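Local coordinates for protein alginate lyase (Paenibacillus sp. FPU-7, PDB 6KFN) that cleaves the polysaccharide alginate, probably by beta-elimination, as a polysaccharide lyase built on a right-handed parallel beta-helix, at residues A2-C8 / K22-V28. Residues are numbered along the deposited sequence.
Sequences ATRTISC and KPGDDIV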
ATOM      1  N   ALA A   2     -23.726 -15.099  -1.864  1.00 30.26           N
ATOM      2  CA  ALA A   2     -24.043 -13.680  -1.926  1.00 23.62           C
ATOM      3  C   ALA A   2     -25.517 -13.481  -1.725  1.00 19.88           C
ATOM      4  O   ALA A   2     -26.292 -14.370  -2.003  1.00 27.95           O
ATOM      5  CB  ALA A   2     -23.638 -13.123  -3.287  1.00 26.63           C
ATOM      6  N   THR A   3     -25.918 -12.328  -1.234  1.00 23.30           N
ATOM      7  CA  THR A   3     -27.335 -12.053  -1.130  1.00 17.01           C
ATOM      8  C   THR A   3     -27.937 -11.604  -2.450  1.00 14.02           C
ATOM      9  O   THR A   3     -29.105 -11.863  -2.716  1.00 15.94           O
ATOM     10  CB  THR A   3     -27.476 -10.981  -0.050  1.00 18.95           C
ATOM     11  OG1 THR A   3     -26.915 -11.452   1.189  1.00 22.78           O
ATOM     12  CG2 THR A   3     -28.942 -10.619   0.168  1.00 31.23           C
ATOM     13  N   ARG A   4     -27.158 -10.907  -3.258  1.00 15.23           N
ATOM     14  CA  ARG A   4     -27.595 -10.366  -4.544  1.00 10.55           C
ATOM     15  C   ARG A   4     -26.392 -10.327  -5.465  1.00  9.02           C
ATOM     16  O   ARG A   4     -25.336  -9.902  -5.016  1.00 10.05           O
ATOM     17  CB  ARG A   4     -28.157  -8.977  -4.354  1.00 11.49           C
ATOM     18  CG  ARG A   4     -28.726  -8.383  -5.571  1.00 20.12           C
ATOM     19  CD  ARG A   4     -29.570  -7.139  -5.252  1.00 21.02           C
ATOM     20  NE  ARG A   4     -28.742  -6.049  -4.709  1.00 18.81           N
ATOM     21  CZ  ARG A   4     -29.073  -4.779  -4.789  1.00 13.09           C
ATOM     22  NH1 ARG A   4     -30.181  -4.396  -5.436  1.00 12.50           N
ATOM     23  NH2 ARG A   4     -28.291  -3.832  -4.242  1.00 10.84           N
ATOM     24  N   THR A   5     -26.564 -10.731  -6.716  1.00  9.46           N
ATOM     25  CA  THR A   5     -25.509 -10.689  -7.716  1.00  9.67           C
ATOM     26  C   THR A   5     -25.832  -9.623  -8.743  1.00  8.58           C
ATOM     27  O   THR A   5     -26.947  -9.596  -9.272  1.00 11.91           O
ATOM     28  CB  THR A   5     -25.346 -12.047  -8.385  1.00 14.91           C
ATOM     29  OG1 THR A   5     -25.095 -13.051  -7.394  1.00 19.17           O
ATOM     30  CG2 THR A   5     -24.212 -12.046  -9.378  1.00 24.23           C
ATOM     31  N   ILE A   6     -24.869  -8.776  -9.022  1.00  6.97           N
ATOM     32  CA  ILE A   6     -25.000  -7.731 -10.028  1.00  6.76           C
ATOM     33  C   ILE A   6     -23.846  -7.913 -11.003  1.00  6.86           C
ATOM     34  O   ILE A   6     -22.698  -7.694 -10.626  1.00  7.70           O
ATOM     35  CB  ILE A   6     -25.038  -6.308  -9.429  1.00  7.05           C
ATOM     36  CG1 ILE A   6     -25.955  -6.213  -8.193  1.00  7.85           C
ATOM     37  CG2 ILE A   6     -25.494  -5.364 -10.520  1.00  8.15           C
ATOM     38  CD1 ILE A   6     -25.284  -6.539  -6.851  1.00  7.59           C
ATOM     39  N   SER A   7     -24.152  -8.349 -12.213  1.00  6.56           N
ATOM     40  CA  SER A   7     -23.127  -8.663 -13.212  1.00  7.29           C
ATOM     41  C   SER A   7     -22.982  -7.462 -14.139  1.00  7.20           C
ATOM     42  O   SER A   7     -23.925  -7.131 -14.851  1.00 10.89           O
ATOM     43  CB  SER A   7     -23.574  -9.913 -13.997  1.00 10.21           C
ATOM     44  OG  SER A   7     -23.688 -11.029 -13.123  1.00 10.16           O
ATOM     45  N   CYS A   8     -21.844  -6.813 -14.155  1.00  7.48           N
ATOM     46  CA  CYS A   8     -21.682  -5.607 -14.957  1.00  7.87           C
ATOM     47  C   CYS A   8     -20.603  -5.741 -16.014  1.00  8.32           C
ATOM     48  O   CYS A   8     -19.519  -6.255 -15.759  1.00  8.54           O
ATOM     49  CB  CYS A   8     -21.326  -4.411 -14.082  1.00  7.74           C
ATOM     50  SG  CYS A   8     -22.690  -3.807 -13.063  1.00  8.69           S
ATOM     51  N   LYS A  22     -25.516  -2.730  -1.258  1.00  9.48           N
ATOM     52  CA  LYS A  22     -26.088  -3.223  -0.012  0.67 10.36           C
ATOM     53  C   LYS A  22     -25.216  -4.332   0.551  1.00  9.38           C
ATOM     54  O   LYS A  22     -24.566  -5.062  -0.210  1.00  8.60           O
ATOM     55  CB  LYS A  22     -27.497  -3.786  -0.265  0.67 13.50           C
ATOM     56  CG  LYS A  22     -28.458  -2.751  -0.821  0.67 11.44           C
ATOM     57  CD  LYS A  22     -29.834  -3.347  -1.071  0.67 15.54           C
ATOM     58  CE  LYS A  22     -30.772  -2.330  -1.676  0.67 21.54           C
ATOM     59  NZ  LYS A  22     -32.012  -2.922  -2.244  0.67 33.37           N
ATOM     60  N   PRO A  23     -25.205  -4.506   1.888  1.00 10.26           N
ATOM     61  CA  PRO A  23     -24.539  -5.669   2.475  1.00 10.06           C
ATOM     62  C   PRO A  23     -24.908  -6.949   1.741  1.00  9.82           C
ATOM     63  O   PRO A  23     -26.089  -7.213   1.473  1.00 10.92           O
ATOM     64  CB  PRO A  23     -25.021  -5.657   3.943  1.00 11.03           C
ATOM     65  CG  PRO A  23     -25.336  -4.185   4.195  1.00 11.69           C
ATOM     66  CD  PRO A  23     -25.965  -3.741   2.885  1.00 11.70           C
ATOM     67  N   GLY A  24     -23.904  -7.774   1.423  1.00  9.31           N
ATOM     68  CA  GLY A  24     -24.108  -9.042   0.753  1.00  9.58           C
ATOM     69  C   GLY A  24     -24.134  -8.968  -0.762  1.00  9.55           C
ATOM     70  O   GLY A  24     -24.226 -10.000  -1.423  1.00 11.05           O
ATOM     71  N   ASP A  25     -24.020  -7.778  -1.331  1.00  9.30           N
ATOM     72  CA  ASP A  25     -23.961  -7.676  -2.786  1.00  8.20           C
ATOM     73  C   ASP A  25     -22.655  -8.284  -3.307  1.00  7.93           C
ATOM     74  O   ASP A  25     -21.593  -8.114  -2.715  1.00  8.61           O
ATOM     75  CB  ASP A  25     -24.066  -6.229  -3.262  1.00  7.74           C
ATOM     76  CG  ASP A  25     -25.453  -5.658  -3.291  1.00  8.29           C
ATOM     77  OD1 ASP A  25     -26.439  -6.419  -3.069  1.00  9.34           O
ATOM     78  OD2 ASP A  25     -25.561  -4.457  -3.583  1.00  9.18           O
ATOM     79  N   ASP A  26     -22.746  -8.897  -4.492  1.00  7.93           N
ATOM     80  CA  ASP A  26     -21.604  -9.428  -5.248  1.00  7.31           C
ATOM     81  C   ASP A  26     -21.650  -8.750  -6.614  1.00  6.69           C
ATOM     82  O   ASP A  26     -22.470  -9.121  -7.450  1.00  7.32           O
ATOM     83  CB  ASP A  26     -21.726 -10.930  -5.333  1.00  9.49           C
ATOM     84  CG  ASP A  26     -20.505 -11.629  -5.874  1.00 10.62           C
ATOM     85  OD1 ASP A  26     -19.426 -11.033  -5.897  1.00 10.66           O
ATOM     86  OD2 ASP A  26     -20.657 -12.842  -6.241  1.00 13.98           O
ATOM     87  N   ILE A  27     -20.795  -7.745  -6.787  1.00  6.50           N
ATOM     88  CA  ILE A  27     -20.700  -6.971  -8.014  1.00  6.14           C
ATOM     89  C   ILE A  27     -19.580  -7.606  -8.840  1.00  6.20           C
ATOM     90  O   ILE A  27     -18.411  -7.555  -8.462  1.00  6.99           O
ATOM     91  CB  ILE A  27     -20.421  -5.497  -7.715  1.00  6.29           C
ATOM     92  CG1 ILE A  27     -21.497  -4.915  -6.800  1.00  7.50           C
ATOM     93  CG2 ILE A  27     -20.290  -4.730  -9.025  1.00  7.54           C
ATOM     94  CD1 ILE A  27     -21.133  -3.520  -6.253  1.00  8.41           C
ATOM     95  N   VAL A  28     -19.979  -8.240  -9.950  1.00  6.67           N
ATOM     96  CA  VAL A  28     -19.113  -9.136 -10.710  1.00  6.70           C
ATOM     97  C   VAL A  28     -18.837  -8.501 -12.063  1.00  6.63           C
ATOM     98  O   VAL A  28     -19.758  -8.321 -12.866  1.00  7.30           O
ATOM     99  CB  VAL A  28     -19.736 -10.528 -10.866  1.00  7.62           C
ATOM    100  CG1 VAL A  28     -18.746 -11.456 -11.549  1.00  9.41           C
ATOM    101  CG2 VAL A  28     -20.177 -11.099  -9.502  1.00  9.40           C
TER
HETATM  102  O   HOH W   1     -22.769 -14.175  -6.913  1.00 27.50           O
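Parallel pairing bonds alternate residues, through N and O, to both neighbours of the residue opposite; strands 4-8 and 25-28, their axes 4.7 Å apart at 15°, obey this rule, pairing R4-D25 through S7-V28. D26 N gives to R4 O (2.8 Å), I6 N to D26 O, V28 N to I6 O and C8 N to V28 O (each 2.9 Å). Ahead of this ladder, T3 N reaches G24 O at 2.9 Å. G24 sits in a type II turn, closed by D25 N to K22 O at 3.0 Å; a CB there would collide with T3 OG1. Helix 11-19 links the strands in a beta-alpha-beta unit that caps the N-terminal end of the right-handed beta-helix, where 25-29 pairs onward with 51-55. On the helix-facing side, I6 and I27 meet at CD1 to CG1, 4.1 Å, and both touch A17. Beside them, R4 NE and NH2 grip D25 OD1 and OD2 in a two-pronged salt bridge (both 2.9 Å), while D25 OD2 also accepts from K22 N (2.9 Å). The opposite face carries T5 and V28, packed CG2 to CG2 at 4.1 Å, and D26, which salt-bridges R54 and shares, through OD2, a water with T5 OG1 (2.6 Å each).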